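Local coordinates for ancylostoma secreted protein 2 (Necator americanus, PDB 4NUN) that is a secreted CAP-family protein of the hookworm that binds copper or zinc through paired histidines; its biological role is not established, at residues A[84-89]-A[170-175]; A[98-103]-A[146-151]. All coordinates share one frame; numbering follows the deposited sequence.

Contact 1 (A[84-89]-A[170-175]); sequences CVFKHS and MCYVVC. With CU (copper (II) ion), chain B.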
loop_
_atom_site.group_PDB
_atom_site.type_symbol
_atom_site.label_atom_id
_atom_site.label_comp_id
_atom_site.label_asym_id
_atom_site.label_seq_id
_atom_site.Cartn_x
_atom_site.Cartn_y
_atom_site.Cartn_z
ATOM N N CYS A 84 -14.052 12.730 7.333
ATOM C CA CYS A 84 -15.126 11.732 7.382
ATOM C C CYS A 84 -16.054 11.690 6.150
ATOM O O CYS A 84 -17.242 11.366 6.249
ATOM C CB CYS A 84 -15.925 11.872 8.675
ATOM S SG CYS A 84 -14.980 11.347 10.125
ATOM N N VAL A 85 -15.488 11.999 4.989
ATOM C CA VAL A 85 -16.172 11.814 3.717
ATOM C C VAL A 85 -15.316 10.892 2.843
ATOM O O VAL A 85 -14.160 11.204 2.547
ATOM C CB VAL A 85 -16.393 13.168 3.009
ATOM C CG1 VAL A 85 -17.023 12.970 1.638
ATOM C CG2 VAL A 85 -17.258 14.088 3.872
ATOM N N PHE A 86 -15.879 9.753 2.445
ATOM C CA PHE A 86 -15.128 8.764 1.674
ATOM C C PHE A 86 -14.731 9.315 0.307
ATOM O O PHE A 86 -15.495 9.234 -0.645
ATOM C CB PHE A 86 -15.918 7.461 1.516
ATOM C CG PHE A 86 -15.205 6.433 0.694
ATOM C CD1 PHE A 86 -14.183 5.673 1.248
ATOM C CD2 PHE A 86 -15.538 6.237 -0.643
ATOM C CE1 PHE A 86 -13.517 4.720 0.490
ATOM C CE2 PHE A 86 -14.879 5.294 -1.412
ATOM C CZ PHE A 86 -13.862 4.534 -0.848
ATOM N N LYS A 87 -13.527 9.869 0.223
ATOM C CA LYS A 87 -13.130 10.672 -0.929
ATOM C C LYS A 87 -11.620 10.687 -1.093
ATOM O O LYS A 87 -10.875 10.762 -0.109
ATOM C CB LYS A 87 -13.620 12.117 -0.743
ATOM C CG LYS A 87 -13.190 13.073 -1.842
ATOM C CD LYS A 87 -13.829 14.456 -1.686
ATOM C CE LYS A 87 -13.716 15.287 -2.979
ATOM N NZ LYS A 87 -14.683 14.858 -4.050
ATOM N N HIS A 88 -11.172 10.630 -2.343
ATOM C CA HIS A 88 -9.761 10.782 -2.638
ATOM C C HIS A 88 -9.357 12.224 -2.506
ATOM O O HIS A 88 -9.969 13.090 -3.127
ATOM C CB HIS A 88 -9.443 10.283 -4.040
ATOM C CG HIS A 88 -8.784 8.949 -4.045
ATOM N ND1 HIS A 88 -7.592 8.717 -3.395
ATOM C CD2 HIS A 88 -9.169 7.763 -4.570
ATOM C CE1 HIS A 88 -7.255 7.449 -3.541
ATOM N NE2 HIS A 88 -8.190 6.850 -4.255
ATOM N N SER A 89 -8.333 12.490 -1.699
ATOM C CA SER A 89 -7.847 13.856 -1.549
ATOM C C SER A 89 -7.315 14.369 -2.884
ATOM O O SER A 89 -7.036 13.586 -3.795
ATOM C CB SER A 89 -6.776 13.965 -0.454
ATOM O OG SER A 89 -5.559 13.358 -0.847
ATOM N N MET A 170 -19.198 5.381 9.719
ATOM C CA MET A 170 -18.152 4.542 9.136
ATOM C C MET A 170 -16.802 4.638 9.847
ATOM O O MET A 170 -16.461 5.665 10.450
ATOM C CB MET A 170 -17.951 4.859 7.643
ATOM C CG MET A 170 -17.341 6.226 7.353
ATOM S SD MET A 170 -16.661 6.376 5.672
ATOM C CE MET A 170 -16.367 8.144 5.573
ATOM N N CYS A 171 -16.042 3.552 9.761
ATOM C CA CYS A 171 -14.613 3.612 10.021
ATOM C C CYS A 171 -13.906 3.950 8.710
ATOM O O CYS A 171 -14.000 3.199 7.733
ATOM C CB CYS A 171 -14.099 2.282 10.560
ATOM S SG CYS A 171 -12.319 2.313 10.848
ATOM N N TYR A 172 -13.205 5.080 8.696
ATOM C CA TYR A 172 -12.609 5.623 7.480
ATOM C C TYR A 172 -11.076 5.601 7.541
ATOM O O TYR A 172 -10.464 6.198 8.439
ATOM C CB TYR A 172 -13.112 7.054 7.260
ATOM C CG TYR A 172 -12.607 7.713 5.997
ATOM C CD1 TYR A 172 -12.569 7.016 4.792
ATOM C CD2 TYR A 172 -12.197 9.045 6.003
ATOM C CE1 TYR A 172 -12.118 7.626 3.627
ATOM C CE2 TYR A 172 -11.745 9.666 4.849
ATOM C CZ TYR A 172 -11.706 8.949 3.664
ATOM O OH TYR A 172 -11.257 9.568 2.518
ATOM N N VAL A 173 -10.474 4.916 6.570
ATOM C CA VAL A 173 -9.041 4.631 6.554
ATOM C C VAL A 173 -8.360 5.240 5.331
ATOM O O VAL A 173 -8.822 5.062 4.195
ATOM C CB VAL A 173 -8.797 3.115 6.517
ATOM C CG1 VAL A 173 -7.300 2.809 6.492
ATOM C CG2 VAL A 173 -9.486 2.440 7.690
ATOM N N VAL A 174 -7.265 5.957 5.551
ATOM C CA VAL A 174 -6.522 6.543 4.443
ATOM C C VAL A 174 -5.038 6.231 4.604
ATOM O O VAL A 174 -4.480 6.457 5.679
ATOM C CB VAL A 174 -6.714 8.074 4.366
ATOM C CG1 VAL A 174 -5.888 8.666 3.215
ATOM C CG2 VAL A 174 -8.197 8.428 4.202
ATOM N N CYS A 175 -4.417 5.676 3.559
ATOM C CA CYS A 175 -2.961 5.531 3.514
ATOM C C CYS A 175 -2.378 6.382 2.409
ATOM O O CYS A 175 -2.923 6.457 1.305
ATOM C CB CYS A 175 -2.515 4.078 3.295
ATOM S SG CYS A 175 -2.688 3.021 4.733
HETATM CU CU CU B . -8.989 4.662 -4.335
HETATM O O HOH W 1 -11.487 4.349 -4.979
#
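Tyr-172 of the strand lies under the backbone of the loop 84-89, and the loop bends along its ring. The ring reaches that far because CG stands anti to the backbone N (chi1 -178°), carrying the phenol straight out from the strand. The peptide of Val-85 passes over one face of the ring, its carbonyl carbon above the aromatic system. Phe-86 meets the ring from another direction: the two aromatic side chains cross at about a right angle, and Phe-86 CD1 comes within 3.7 Å of Tyr-172 CE1. This is apolar contact between neighbouring ring atoms, not a parallel stack.

At the far end of the ring, the phenol oxygen is held from two sources, the backbone N-H of Lys-87 and the side chain of Asn-80. Lys-87 N donates to Tyr-172 OH over 3.2 Å, and the bond is nearly straight (174°). Asn-80 OD1 is hydrogen-bonded to the same oxygen, while Asn-80 ND2 binds the carbonyl oxygen of Lys-87; a single asparagine thus serves both the phenol and the loop.

Met-170 packs against the start of the loop. Its chain runs extended beyond CG and brings the methyl to the backbone there, with Met-170 CE 3.4 Å from Cys-84 O and 3.6 Å from Phe-86 N. Cys-84 itself, with positive phi just after a helix, is fastened to Cys-167 by a disulfide.

Beyond the tyrosine the loop continues to His-88, whose NE2 binds the copper ion at 2.3 Å, while Glu-99 accepts a hydrogen bond from its ND1. Anchoring a histidine-bearing loop against the central sheet in this way belongs to the CAP fold, in which two histidines, here His-88 and His-148, share a metal in the cleft.

Contact 2 (A[98-103]-A[146-151]); sequences GENIFM and VGHYTQ. With CU (copper (II) ion), chain B.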
loop_
_atom_site.group_PDB
_atom_site.type_symbol
_atom_site.label_atom_id
_atom_site.label_comp_id
_atom_site.label_asym_id
_atom_site.label_seq_id
_atom_site.Cartn_x
_atom_site.Cartn_y
_atom_site.Cartn_z
ATOM N N GLY A 98 1.186 9.164 -3.222
ATOM C CA GLY A 98 0.049 8.379 -3.664
ATOM C C GLY A 98 -0.979 8.311 -2.542
ATOM O O GLY A 98 -0.796 8.920 -1.487
ATOM N N GLU A 99 -2.063 7.575 -2.768
ATOM C CA GLU A 99 -3.108 7.464 -1.763
ATOM C C GLU A 99 -4.004 6.251 -2.002
ATOM O O GLU A 99 -4.348 5.929 -3.141
ATOM C CB GLU A 99 -3.944 8.751 -1.716
ATOM C CG GLU A 99 -4.896 8.836 -0.513
ATOM C CD GLU A 99 -5.744 10.109 -0.517
ATOM O OE1 GLU A 99 -6.605 10.218 -1.418
ATOM O OE2 GLU A 99 -5.539 10.989 0.361
ATOM N N ASN A 100 -4.345 5.567 -0.913
ATOM C CA ASN A 100 -5.381 4.534 -0.893
ATOM C C ASN A 100 -6.410 4.868 0.190
ATOM O O ASN A 100 -6.045 5.347 1.275
ATOM C CB ASN A 100 -4.791 3.153 -0.583
ATOM C CG ASN A 100 -4.106 2.513 -1.772
ATOM O OD1 ASN A 100 -4.223 2.983 -2.900
ATOM N ND2 ASN A 100 -3.392 1.414 -1.522
ATOM N N ILE A 101 -7.685 4.605 -0.091
ATOM C CA ILE A 101 -8.742 4.879 0.871
ATOM C C ILE A 101 -9.633 3.669 1.003
ATOM O O ILE A 101 -9.708 2.830 0.098
ATOM C CB ILE A 101 -9.594 6.092 0.467
ATOM C CG1 ILE A 101 -10.386 5.783 -0.811
ATOM C CG2 ILE A 101 -8.711 7.310 0.263
ATOM C CD1 ILE A 101 -11.214 6.968 -1.321
ATOM N N PHE A 102 -10.304 3.584 2.145
ATOM C CA PHE A 102 -11.118 2.436 2.468
ATOM C C PHE A 102 -12.108 2.800 3.566
ATOM O O PHE A 102 -11.829 3.650 4.411
ATOM C CB PHE A 102 -10.227 1.283 2.919
ATOM C CG PHE A 102 -10.988 0.089 3.436
ATOM C CD1 PHE A 102 -11.535 -0.848 2.555
ATOM C CD2 PHE A 102 -11.156 -0.104 4.808
ATOM C CE1 PHE A 102 -12.242 -1.950 3.034
ATOM C CE2 PHE A 102 -11.856 -1.209 5.292
ATOM C CZ PHE A 102 -12.398 -2.139 4.396
ATOM N N MET A 103 -13.270 2.152 3.551
ATOM C CA MET A 103 -14.276 2.399 4.570
ATOM C C MET A 103 -14.974 1.116 4.941
ATOM O O MET A 103 -15.149 0.210 4.112
ATOM C CB MET A 103 -15.311 3.426 4.105
ATOM C CG MET A 103 -16.272 2.912 3.015
ATOM S SD MET A 103 -17.922 3.647 3.162
ATOM C CE MET A 103 -18.726 2.505 4.310
ATOM N N VAL A 146 -7.281 -1.827 -10.405
ATOM C CA VAL A 146 -6.307 -2.570 -9.615
ATOM C C VAL A 146 -5.322 -1.606 -8.959
ATOM O O VAL A 146 -4.268 -2.017 -8.473
ATOM C CB VAL A 146 -5.554 -3.629 -10.469
ATOM C CG1 VAL A 146 -6.533 -4.596 -11.087
ATOM C CG2 VAL A 146 -4.724 -2.964 -11.548
ATOM N N GLY A 147 -5.700 -0.328 -8.915
ATOM C CA GLY A 147 -4.812 0.743 -8.498
ATOM C C GLY A 147 -4.447 0.845 -7.021
ATOM O O GLY A 147 -3.468 1.514 -6.678
ATOM N N HIS A 148 -5.228 0.217 -6.142
ATOM C CA HIS A 148 -4.868 0.177 -4.723
ATOM C C HIS A 148 -3.742 -0.829 -4.539
ATOM O O HIS A 148 -2.743 -0.548 -3.877
ATOM C CB HIS A 148 -6.065 -0.208 -3.864
ATOM C CG HIS A 148 -7.271 0.647 -4.087
ATOM N ND1 HIS A 148 -8.384 0.196 -4.760
ATOM C CD2 HIS A 148 -7.538 1.923 -3.727
ATOM C CE1 HIS A 148 -9.294 1.154 -4.799
ATOM N NE2 HIS A 148 -8.805 2.213 -4.180
ATOM N N TYR A 149 -3.910 -1.998 -5.157
ATOM C CA TYR A 149 -2.867 -3.015 -5.207
ATOM C C TYR A 149 -1.535 -2.502 -5.758
ATOM O O TYR A 149 -0.493 -2.685 -5.129
ATOM C CB TYR A 149 -3.299 -4.202 -6.068
ATOM C CG TYR A 149 -2.131 -5.129 -6.390
ATOM C CD1 TYR A 149 -1.620 -6.000 -5.426
ATOM C CD2 TYR A 149 -1.531 -5.129 -7.653
ATOM C CE1 TYR A 149 -0.561 -6.841 -5.712
ATOM C CE2 TYR A 149 -0.467 -5.983 -7.944
ATOM C CZ TYR A 149 0.009 -6.829 -6.968
ATOM O OH TYR A 149 1.061 -7.674 -7.237
ATOM N N THR A 150 -1.573 -1.898 -6.946
ATOM C CA THR A 150 -0.346 -1.477 -7.621
ATOM C C THR A 150 0.416 -0.451 -6.803
ATOM O O THR A 150 1.642 -0.443 -6.798
ATOM C CB THR A 150 -0.603 -0.933 -9.055
ATOM O OG1 THR A 150 -1.493 0.187 -9.007
ATOM C CG2 THR A 150 -1.185 -2.011 -9.947
ATOM N N GLN A 151 -0.304 0.410 -6.098
ATOM C CA GLN A 151 0.354 1.338 -5.179
ATOM C C GLN A 151 0.937 0.608 -3.974
ATOM O O GLN A 151 2.033 0.946 -3.524
ATOM C CB GLN A 151 -0.611 2.430 -4.716
ATOM C CG GLN A 151 -0.040 3.355 -3.658
ATOM C CD GLN A 151 1.104 4.206 -4.194
ATOM O OE1 GLN A 151 0.882 5.311 -4.711
ATOM N NE2 GLN A 151 2.340 3.697 -4.073
HETATM CU CU CU B . -8.989 4.662 -4.335
HETATM O O HOH W 2 -2.033 6.257 -5.495
HETATM O O HOH W 1 -11.487 4.349 -4.979
#
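The metal-binding cleft of the CAP domain is bordered here by strand 98-103 and the short helix 147-151, whose segment axes approach to 8.6 Å at an angle of 130°. Asn-100 and His-148 make the central meeting. The carboxamide of Asn-100 sits at the edge of the imidazole, its plane turned 69° from the ring, with OD1 3.6 Å from His-148 CD2. Its other branch points at the helix backbone: Asn-100 ND2 donates to His-148 O over 3.1 Å, the donor somewhat out of the carbonyl plane. The amide therefore holds the main chain of the same residue whose ring it borders.

With CG anti to the carbonyl carbon (chi1 -54°), His-148 presents NE2 to the copper ion at 2.5 Å, and water 1 is a further ligand. His-88 supplies the second histidine of this CAP site, and the ring of Trp-122 meets that of His-148 at a shallow angle. Ile-101 lies beside the ion, its CG1 4.0 Å from the copper.

Farther along the helix, Gln-151 OE1 comes within 3.3 Å of Gly-98 CA. Water 2 accepts from Glu-99 N and can donate to Gln-151 OE1, which also receives the backbone N-H of Gly-181.

How the contacts relate
After helix 28-46 and the short strand 68-69, the chain passes through helix 71-81 into the loop 84-89 and on to strand 98-104. It then runs through helix 111-123 and two shorter helices to helix 147-152, where contact 2 closes a loop of 42 intervening residues. Strand 159-166 follows, and the antiparallel strand 171-178 completes contact 1, so contact 2 is nested within the longer loop. Strands 98-104 and 171-178 are sheet neighbours, joining the histidine-bearing loop, which packs on strand 171-178, to the histidine-bearing helix, which packs on strand 98-104. Ser-89 OG probably hydrogen-bonds to Glu-99 OE2, adding to the bridge at His-88, and both contacts reach one copper ion and its water.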